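Local coordinates for protein alpha-L-rhamnosidase (PDB 6GSZ) that probably hydrolyses terminal non-reducing alpha-L-rhamnose residues from alpha-L-rhamnosides and binds calcium ions, at residues A[446-458]-A[477-491]. Sequence-based numbering, arbitrary orientation.
With CA (calcium ion), chain K; EDO (1,2-ethanediol), chain B.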
ATOM      1  N   ILE A 446      -9.203  -5.720   8.643  1.00 12.13           N
ATOM      2  CA  ILE A 446      -8.860  -5.386   7.267  1.00 11.38           C
ATOM      3  C   ILE A 446      -7.893  -4.206   7.224  1.00 11.41           C
ATOM      4  O   ILE A 446      -6.845  -4.202   6.527  1.00 12.21           O
ATOM      5  CB  ILE A 446     -10.126  -5.082   6.445  1.00 12.65           C
ATOM      6  CG1 ILE A 446     -10.987  -6.346   6.348  1.00 11.95           C
ATOM      7  CG2 ILE A 446      -9.779  -4.524   5.076  1.00 13.13           C
ATOM      8  CD1 ILE A 446     -12.388  -6.106   5.777  1.00 12.42           C
ATOM      9  N   LEU A 447      -8.196  -3.215   8.030  1.00 12.19           N
ATOM     10  CA  LEU A 447      -7.322  -2.037   8.181  1.00 11.47           C
ATOM     11  C   LEU A 447      -5.899  -2.476   8.595  1.00 11.95           C
ATOM     12  O   LEU A 447      -4.896  -1.990   8.005  1.00 12.02           O
ATOM     13  CB  LEU A 447      -7.948  -1.120   9.235  1.00 11.56           C
ATOM     14  CG  LEU A 447      -7.112   0.043   9.751  1.00 12.43           C
ATOM     15  CD1 LEU A 447      -6.806   1.053   8.678  1.00 12.39           C
ATOM     16  CD2 LEU A 447      -7.776   0.684  10.961  1.00 13.29           C
ATOM     17  N   TRP A 448      -5.817  -3.347   9.596  1.00 11.00           N
ATOM     18  CA  TRP A 448      -4.521  -3.808  10.030  1.00 11.00           C
ATOM     19  C   TRP A 448      -3.811  -4.672   8.976  1.00 11.55           C
ATOM     20  O   TRP A 448      -2.555  -4.617   8.916  1.00 12.11           O
ATOM     21  CB  TRP A 448      -4.627  -4.534  11.379  1.00 12.41           C
ATOM     22  CG  TRP A 448      -4.692  -3.584  12.529  1.00 14.17           C
ATOM     23  CD1 TRP A 448      -5.797  -3.223  13.247  1.00 15.08           C
ATOM     24  CD2 TRP A 448      -3.584  -2.913  13.172  1.00 13.42           C
ATOM     25  NE1 TRP A 448      -5.460  -2.349  14.237  1.00 14.90           N
ATOM     26  CE2 TRP A 448      -4.100  -2.205  14.277  1.00 14.23           C
ATOM     27  CE3 TRP A 448      -2.192  -2.918  12.990  1.00 14.20           C
ATOM     28  CZ2 TRP A 448      -3.308  -1.414  15.111  1.00 15.38           C
ATOM     29  CZ3 TRP A 448      -1.399  -2.184  13.839  1.00 16.32           C
ATOM     30  CH2 TRP A 448      -1.948  -1.431  14.878  1.00 15.91           C
ATOM     31  N   SER A 449      -4.540  -5.495   8.208  1.00 10.96           N
ATOM     32  CA  SER A 449      -3.910  -6.235   7.129  1.00 10.56           C
ATOM     33  C   SER A 449      -3.387  -5.297   6.026  1.00 11.14           C
ATOM     34  O   SER A 449      -2.343  -5.564   5.382  1.00 12.32           O
ATOM     35  CB  SER A 449      -4.761  -7.349   6.589  1.00 12.80           C
ATOM     36  OG  SER A 449      -4.784  -8.441   7.485  1.00 14.62           O
ATOM     37  N   MET A 450      -4.112  -4.211   5.754  1.00 11.09           N
ATOM     38  CA  MET A 450      -3.637  -3.229   4.818  1.00 10.23           C
ATOM     39  C   MET A 450      -2.340  -2.575   5.344  1.00 11.05           C
ATOM     40  O   MET A 450      -1.357  -2.430   4.580  1.00 11.63           O
ATOM     41  CB  MET A 450      -4.713  -2.188   4.478  1.00 11.79           C
ATOM     42  CG  MET A 450      -4.164  -1.065   3.574  1.00 11.25           C
ATOM     43  SD  MET A 450      -5.452  -0.140   2.849  1.00 12.01           S
ATOM     44  CE  MET A 450      -4.422   0.874   1.782  1.00 12.19           C
ATOM     45  N   ARG A 451      -2.389  -2.125   6.591  1.00 11.45           N
ATOM     46  CA  ARG A 451      -1.190  -1.526   7.184  1.00 11.33           C
ATOM     47  C   ARG A 451       0.017  -2.474   7.110  1.00 11.85           C
ATOM     48  O   ARG A 451       1.140  -2.038   6.813  1.00 12.87           O
ATOM     49  CB  ARG A 451      -1.450  -1.171   8.646  1.00 12.27           C
ATOM     50  CG  ARG A 451      -2.400  -0.009   8.834  1.00 12.30           C
ATOM     51  CD  ARG A 451      -2.849   0.108  10.273  1.00 13.67           C
ATOM     52  NE  ARG A 451      -3.649   1.287  10.491  1.00 13.67           N
ATOM     53  CZ  ARG A 451      -4.294   1.566  11.635  1.00 14.97           C
ATOM     54  NH1 ARG A 451      -4.398   0.641  12.592  1.00 17.31           N
ATOM     55  NH2 ARG A 451      -4.872   2.753  11.772  1.00 15.62           N
ATOM     56  N   GLY A 452      -0.202  -3.772   7.316  1.00 10.32           N
ATOM     57  CA  GLY A 452       0.904  -4.652   7.365  1.00 11.28           C
ATOM     58  C   GLY A 452       1.564  -4.887   6.004  1.00 11.42           C
ATOM     59  O   GLY A 452       2.747  -5.262   5.926  1.00 12.71           O
ATOM     60  N   ASN A 453       0.775  -4.725   4.941  1.00 10.45           N
ATOM     61  CA  ASN A 453       1.131  -5.125   3.606  1.00 10.63           C
ATOM     62  C   ASN A 453       1.244  -3.962   2.606  1.00 10.68           C
ATOM     63  O   ASN A 453       1.492  -4.215   1.411  1.00 12.60           O
ATOM     64  CB  ASN A 453       0.156  -6.166   3.104  1.00 10.50           C
ATOM     65  CG  ASN A 453       0.343  -7.494   3.794  1.00 12.16           C
ATOM     66  OD1 ASN A 453       1.381  -8.151   3.581  1.00 12.15           O
ATOM     67  ND2 ASN A 453      -0.617  -7.904   4.627  1.00 12.28           N
ATOM     68  N   PHE A 454       1.170  -2.715   3.068  1.00  9.88           N
ATOM     69  CA  PHE A 454       1.529  -1.562   2.235  1.00  9.83           C
ATOM     70  C   PHE A 454       2.865  -1.062   2.776  1.00 10.34           C
ATOM     71  O   PHE A 454       2.921  -0.176   3.605  1.00 11.00           O
ATOM     72  CB  PHE A 454       0.397  -0.531   2.221  1.00 10.12           C
ATOM     73  CG  PHE A 454      -0.663  -0.790   1.173  1.00  9.81           C
ATOM     74  CD1 PHE A 454      -1.442  -1.943   1.185  1.00 11.33           C
ATOM     75  CD2 PHE A 454      -0.774   0.073   0.095  1.00 11.31           C
ATOM     76  CE1 PHE A 454      -2.398  -2.162   0.193  1.00 11.69           C
ATOM     77  CE2 PHE A 454      -1.721  -0.171  -0.893  1.00 11.68           C
ATOM     78  CZ  PHE A 454      -2.470  -1.305  -0.864  1.00 12.35           C
ATOM     79  N   PHE A 455       3.910  -1.808   2.409  1.00 10.34           N
ATOM     80  CA  PHE A 455       5.260  -1.624   3.004  1.00 10.41           C
ATOM     81  C   PHE A 455       6.236  -1.436   1.848  1.00 10.36           C
ATOM     82  O   PHE A 455       6.872  -2.430   1.451  1.00 13.22           O
ATOM     83  CB  PHE A 455       5.624  -2.853   3.834  1.00 11.73           C
ATOM     84  CG  PHE A 455       6.723  -2.666   4.854  1.00 10.77           C
ATOM     85  CD1 PHE A 455       8.071  -2.620   4.475  1.00 11.70           C
ATOM     86  CD2 PHE A 455       6.426  -2.504   6.200  1.00 12.06           C
ATOM     87  CE1 PHE A 455       9.065  -2.443   5.410  1.00 12.37           C
ATOM     88  CE2 PHE A 455       7.440  -2.338   7.130  1.00 12.50           C
ATOM     89  CZ  PHE A 455       8.747  -2.299   6.743  1.00 11.59           C
ATOM     90  N   SER A 456       6.263  -0.225   1.270  1.00 10.18           N
ATOM     91  CA  SER A 456       7.025   0.201   0.034  1.00 10.92           C
ATOM     92  C   SER A 456       6.280  -0.286  -1.233  1.00 10.45           C
ATOM     93  O   SER A 456       6.072   0.502  -2.135  1.00 11.86           O
ATOM     94  CB  SER A 456       8.542  -0.177   0.061  1.00 13.77           C
ATOM     95  OG  SER A 456       9.179   0.417  -1.012  1.00 17.51           O
ATOM     96  N   ILE A 457       5.962  -1.589  -1.268  1.00 10.65           N
ATOM     97  CA  ILE A 457       5.210  -2.265  -2.337  1.00 10.94           C
ATOM     98  C   ILE A 457       4.010  -2.965  -1.676  1.00 10.12           C
ATOM     99  O   ILE A 457       4.011  -3.186  -0.462  1.00  9.81           O
ATOM    100  CB  ILE A 457       6.102  -3.266  -3.093  1.00 12.72           C
ATOM    101  CG1 ILE A 457       6.568  -4.395  -2.170  1.00 13.60           C
ATOM    102  CG2 ILE A 457       7.262  -2.568  -3.768  1.00 13.18           C
ATOM    103  CD1 ILE A 457       6.991  -5.651  -2.908  1.00 13.57           C
ATOM    104  N   PRO A 458       2.949  -3.311  -2.433  1.00 11.05           N
ATOM    105  CA  PRO A 458       1.828  -4.049  -1.886  1.00 11.24           C
ATOM    106  C   PRO A 458       2.181  -5.532  -1.815  1.00 10.77           C
ATOM    107  O   PRO A 458       2.215  -6.222  -2.836  1.00 11.57           O
ATOM    108  CB  PRO A 458       0.695  -3.751  -2.874  1.00 10.94           C
ATOM    109  CG  PRO A 458       1.423  -3.515  -4.197  1.00 11.28           C
ATOM    110  CD  PRO A 458       2.809  -3.024  -3.853  1.00 11.39           C
ATOM    111  N   PHE A 477      -7.724  -6.520  -4.137  1.00  9.68           N
ATOM    112  CA  PHE A 477      -7.884  -5.699  -2.915  1.00  9.00           C
ATOM    113  C   PHE A 477      -7.984  -4.184  -3.201  1.00  9.03           C
ATOM    114  O   PHE A 477      -8.406  -3.459  -2.304  1.00  9.38           O
ATOM    115  CB  PHE A 477      -6.728  -5.984  -1.942  1.00  8.82           C
ATOM    116  CG  PHE A 477      -6.904  -5.338  -0.590  1.00  9.57           C
ATOM    117  CD1 PHE A 477      -7.937  -5.739   0.254  1.00 10.48           C
ATOM    118  CD2 PHE A 477      -6.022  -4.356  -0.151  1.00  9.93           C
ATOM    119  CE1 PHE A 477      -8.130  -5.122   1.475  1.00 10.16           C
ATOM    120  CE2 PHE A 477      -6.214  -3.739   1.079  1.00  9.98           C
ATOM    121  CZ  PHE A 477      -7.263  -4.136   1.888  1.00 11.24           C
ATOM    122  N   SER A 478      -7.555  -3.681  -4.370  1.00  8.92           N
ATOM    123  CA  SER A 478      -7.329  -2.214  -4.463  1.00 10.52           C
ATOM    124  C   SER A 478      -8.656  -1.404  -4.326  1.00  9.05           C
ATOM    125  O   SER A 478      -8.588  -0.279  -3.821  1.00 10.85           O
ATOM    126  CB  SER A 478      -6.535  -1.819  -5.706  1.00 11.07           C
ATOM    127  OG  SER A 478      -7.363  -1.608  -6.815  1.00 11.03           O
ATOM    128  N   ARG A 479      -9.839  -1.969  -4.687  1.00  9.70           N
ATOM    129  CA  ARG A 479     -11.068  -1.246  -4.494  1.00 10.72           C
ATOM    130  C   ARG A 479     -11.280  -0.915  -3.008  1.00  9.96           C
ATOM    131  O   ARG A 479     -11.743   0.181  -2.645  1.00 11.29           O
ATOM    132  CB  ARG A 479     -12.226  -2.079  -5.056  1.00 11.35           C
ATOM    133  CG  ARG A 479     -13.600  -1.436  -5.029  1.00 11.41           C
ATOM    134  CD  ARG A 479     -14.528  -2.348  -5.798  1.00 12.98           C
ATOM    135  NE  ARG A 479     -15.918  -1.917  -5.776  1.00 12.56           N
ATOM    136  CZ  ARG A 479     -16.863  -2.509  -6.535  1.00 13.30           C
ATOM    137  NH1 ARG A 479     -16.549  -3.455  -7.427  1.00 15.09           N
ATOM    138  NH2 ARG A 479     -18.119  -2.115  -6.427  1.00 15.69           N
ATOM    139  N   THR A 480     -10.962  -1.871  -2.144  1.00 10.20           N
ATOM    140  CA  THR A 480     -10.988  -1.697  -0.711  1.00 10.28           C
ATOM    141  C   THR A 480      -9.869  -0.718  -0.259  1.00 10.42           C
ATOM    142  O   THR A 480     -10.085   0.240   0.501  1.00 11.21           O
ATOM    143  CB  THR A 480     -10.875  -3.055   0.006  1.00 11.35           C
ATOM    144  OG1 THR A 480     -11.940  -3.916  -0.416  1.00 10.98           O
ATOM    145  CG2 THR A 480     -10.908  -2.870   1.514  1.00 11.98           C
ATOM    146  N   ALA A 481      -8.642  -1.001  -0.707  1.00  9.66           N
ATOM    147  CA  ALA A 481      -7.475  -0.280  -0.229  1.00 10.38           C
ATOM    148  C   ALA A 481      -7.601   1.225  -0.466  1.00  9.91           C
ATOM    149  O   ALA A 481      -7.285   2.031   0.395  1.00 10.68           O
ATOM    150  CB  ALA A 481      -6.253  -0.767  -0.973  1.00 10.47           C
ATOM    151  N   ASN A 482      -8.080   1.611  -1.677  1.00  9.24           N
ATOM    152  CA  ASN A 482      -8.094   2.969  -2.098  1.00  9.66           C
ATOM    153  C   ASN A 482      -9.161   3.815  -1.364  1.00 11.12           C
ATOM    154  O   ASN A 482      -9.135   5.057  -1.452  1.00 11.69           O
ATOM    155  CB  ASN A 482      -8.412   3.083  -3.593  1.00 10.05           C
ATOM    156  CG  ASN A 482      -7.420   2.439  -4.527  1.00  9.30           C
ATOM    157  OD1 ASN A 482      -6.336   1.985  -4.078  1.00 10.08           O
ATOM    158  ND2 ASN A 482      -7.669   2.495  -5.836  1.00 10.12           N
ATOM    159  N   PHE A 483     -10.065   3.144  -0.650  1.00  9.94           N
ATOM    160  CA  PHE A 483     -10.994   3.823   0.218  1.00 10.41           C
ATOM    161  C   PHE A 483     -10.360   4.066   1.597  1.00 10.00           C
ATOM    162  O   PHE A 483     -10.542   5.130   2.232  1.00 10.89           O
ATOM    163  CB  PHE A 483     -12.255   2.966   0.365  1.00 10.85           C
ATOM    164  CG  PHE A 483     -13.375   3.585   1.157  1.00 11.35           C
ATOM    165  CD1 PHE A 483     -13.436   3.471   2.534  1.00 13.20           C
ATOM    166  CD2 PHE A 483     -14.423   4.242   0.516  1.00 12.95           C
ATOM    167  CE1 PHE A 483     -14.500   4.004   3.262  1.00 13.90           C
ATOM    168  CE2 PHE A 483     -15.515   4.727   1.236  1.00 15.52           C
ATOM    169  CZ  PHE A 483     -15.544   4.620   2.609  1.00 13.23           C
ATOM    170  N   ILE A 484      -9.614   3.072   2.102  1.00 10.24           N
ATOM    171  CA  ILE A 484      -9.101   3.176   3.487  1.00 10.05           C
ATOM    172  C   ILE A 484      -7.971   4.209   3.603  1.00  9.91           C
ATOM    173  O   ILE A 484      -7.937   4.960   4.572  1.00 10.35           O
ATOM    174  CB  ILE A 484      -8.688   1.796   4.019  1.00 11.03           C
ATOM    175  CG1 ILE A 484      -9.863   0.808   3.964  1.00 12.63           C
ATOM    176  CG2 ILE A 484      -8.095   1.901   5.416  1.00 11.31           C
ATOM    177  CD1 ILE A 484      -9.514  -0.560   4.429  1.00 12.92           C
ATOM    178  N   TYR A 485      -7.069   4.215   2.602  1.00 10.36           N
ATOM    179  CA  TYR A 485      -5.958   5.156   2.581  1.00 10.15           C
ATOM    180  C   TYR A 485      -5.827   5.750   1.182  1.00 10.90           C
ATOM    181  O   TYR A 485      -6.250   5.145   0.205  1.00 10.82           O
ATOM    182  CB  TYR A 485      -4.630   4.455   2.898  1.00 10.41           C
ATOM    183  CG  TYR A 485      -4.335   4.136   4.353  1.00 10.57           C
ATOM    184  CD1 TYR A 485      -3.741   5.086   5.179  1.00 10.98           C
ATOM    185  CD2 TYR A 485      -4.653   2.910   4.918  1.00 11.21           C
ATOM    186  CE1 TYR A 485      -3.453   4.808   6.510  1.00 11.07           C
ATOM    187  CE2 TYR A 485      -4.372   2.626   6.243  1.00 11.32           C
ATOM    188  CZ  TYR A 485      -3.781   3.584   7.050  1.00 11.59           C
ATOM    189  OH  TYR A 485      -3.494   3.321   8.375  1.00 14.36           O
ATOM    190  N   ASP A 486      -5.204   6.931   1.102  1.00 10.17           N
ATOM    191  CA  ASP A 486      -4.841   7.549  -0.157  1.00 10.97           C
ATOM    192  C   ASP A 486      -3.596   6.834  -0.710  1.00 10.18           C
ATOM    193  O   ASP A 486      -2.453   7.099  -0.310  1.00 10.66           O
ATOM    194  CB  ASP A 486      -4.636   9.047   0.003  1.00 12.41           C
ATOM    195  CG  ASP A 486      -4.348   9.761  -1.310  1.00 13.93           C
ATOM    196  OD1 ASP A 486      -3.900   9.104  -2.284  1.00 13.56           O
ATOM    197  OD2 ASP A 486      -4.709  10.977  -1.372  1.00 18.54           O
ATOM    198  N   THR A 487      -3.870   5.848  -1.576  1.00  9.64           N
ATOM    199  CA  THR A 487      -2.858   4.986  -2.160  1.00  9.13           C
ATOM    200  C   THR A 487      -2.321   5.483  -3.496  1.00  9.94           C
ATOM    201  O   THR A 487      -1.530   4.771  -4.124  1.00  9.82           O
ATOM    202  CB  THR A 487      -3.491   3.632  -2.452  1.00  9.42           C
ATOM    203  OG1 THR A 487      -4.626   3.923  -3.257  1.00  9.63           O
ATOM    204  CG2 THR A 487      -3.954   2.929  -1.186  1.00 10.87           C
ATOM    205  N   ALA A 488      -2.741   6.683  -3.940  1.00  9.62           N
ATOM    206  CA  ALA A 488      -2.490   7.063  -5.320  1.00  9.93           C
ATOM    207  C   ALA A 488      -0.979   7.094  -5.655  1.00  9.36           C
ATOM    208  O   ALA A 488      -0.577   6.509  -6.681  1.00 10.09           O
ATOM    209  CB  ALA A 488      -3.177   8.377  -5.624  1.00 10.49           C
ATOM    210  N   GLY A 489      -0.203   7.831  -4.864  1.00  9.52           N
ATOM    211  CA  GLY A 489       1.242   7.913  -5.153  1.00 10.02           C
ATOM    212  C   GLY A 489       1.986   6.593  -4.990  1.00  8.86           C
ATOM    213  O   GLY A 489       2.852   6.238  -5.828  1.00 10.24           O
ATOM    214  N   PHE A 490       1.594   5.854  -3.964  1.00  8.64           N
ATOM    215  CA  PHE A 490       2.156   4.525  -3.713  1.00  9.13           C
ATOM    216  C   PHE A 490       1.959   3.629  -4.931  1.00  9.64           C
ATOM    217  O   PHE A 490       2.866   2.956  -5.389  1.00  9.98           O
ATOM    218  CB  PHE A 490       1.504   3.973  -2.456  1.00  9.73           C
ATOM    219  CG  PHE A 490       1.876   2.585  -2.039  1.00  9.73           C
ATOM    220  CD1 PHE A 490       1.332   1.488  -2.658  1.00 10.51           C
ATOM    221  CD2 PHE A 490       2.803   2.361  -1.032  1.00 10.22           C
ATOM    222  CE1 PHE A 490       1.620   0.191  -2.257  1.00 10.36           C
ATOM    223  CE2 PHE A 490       3.066   1.066  -0.620  1.00 10.87           C
ATOM    224  CZ  PHE A 490       2.515  -0.022  -1.245  1.00 11.00           C
ATOM    225  N   LEU A 491       0.729   3.575  -5.442  1.00  9.67           N
ATOM    226  CA  LEU A 491       0.431   2.685  -6.577  1.00  8.74           C
ATOM    227  C   LEU A 491       0.937   3.274  -7.889  1.00  9.10           C
ATOM    228  O   LEU A 491       1.291   2.503  -8.785  1.00 10.51           O
ATOM    229  CB  LEU A 491      -1.057   2.363  -6.625  1.00  9.00           C
ATOM    230  CG  LEU A 491      -1.546   1.465  -5.495  1.00 10.19           C
ATOM    231  CD1 LEU A 491      -3.054   1.386  -5.522  1.00 12.01           C
ATOM    232  CD2 LEU A 491      -0.913   0.070  -5.550  1.00 10.58           C
TER
HETATM  233 CA    CA K 929      -5.070  12.866  -2.576  0.70 20.72          CA
HETATM  234  C1  EDO B 958       5.869   4.181  -2.834  0.50 13.07           C
HETATM  235  O1  EDO B 958       6.608   3.156  -2.076  0.50 14.65           O
HETATM  236  C2  EDO B 958       5.627   5.481  -2.060  0.50 12.88           C
HETATM  237  O2  EDO B 958       4.329   5.517  -1.332  0.50 16.70           O
HETATM  238  O   HOH W   1       5.063   1.608  -4.370  1.00 21.34           O
HETATM  239  O   HOH W   2      -3.996  11.491  -3.998  1.00 20.31           O
HETATM  240  O   HOH W   3      -7.379  12.083  -2.126  1.00 24.81           O
HETATM  241  O   HOH W   4      -6.177  14.766  -1.578  1.00 28.44           O
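Met450 fills the tightly packed centre of this contact, reaching from helix 446-453 into the angle between helix 477-484 and the start of the helix at 488-491. With CG anti to the backbone N (chi1 175°) and the chain extended beyond it, its CE arrives 3.7 Å from Ala481 CB and 3.6 Å from Thr487 CG2. The sulfur lies beside the edges of the Phe477 and Tyr485 rings, a Met-aromatic contact with each, while CE sits over one face of Phe454. One turn earlier in the helix, Ile446 CG2 meets the edge of Phe477 and the tip of Ile484, and Leu447 CD1 packs against Ile484 CG2 at 3.6 Å. The axes of segments 446-453 and 477-484 come within 10.8 Å and cross at -94°.

Beyond the helix end, Phe454 and Phe490 form an offset stack, centroids 4.8 Å apart and planes inclined by 30°. Phe490 CZ also presses against the backbone at Ile457 and Pro458, and water 1 covers the ring's other face. This water donates to Ser456 O and Phe490 O, joining the segments at a partly exposed margin where 1,2-ethanediol also donates to Ser456 O.

At the other margin Arg451, partly exposed, gives the one direct hydrogen bond between the segments: NE to Tyr485 OH, 2.9 Å and nearly straight, in the guanidinium plane. Facing away from the contact, Asp486 binds calcium through OD2 at 2.3 Å, and its OD1 caps the following helix by accepting from Ala488 N.

The contact thus joins helix 437-453 to consecutive helices 471-484 and 488-503 within the six-hairpin glycosidase domain, the (alpha/alpha)6 barrel of this family; strand 417-424 borders Arg451 and Phe490, while helices 530-542 and 768-775 flank the 477-491 side.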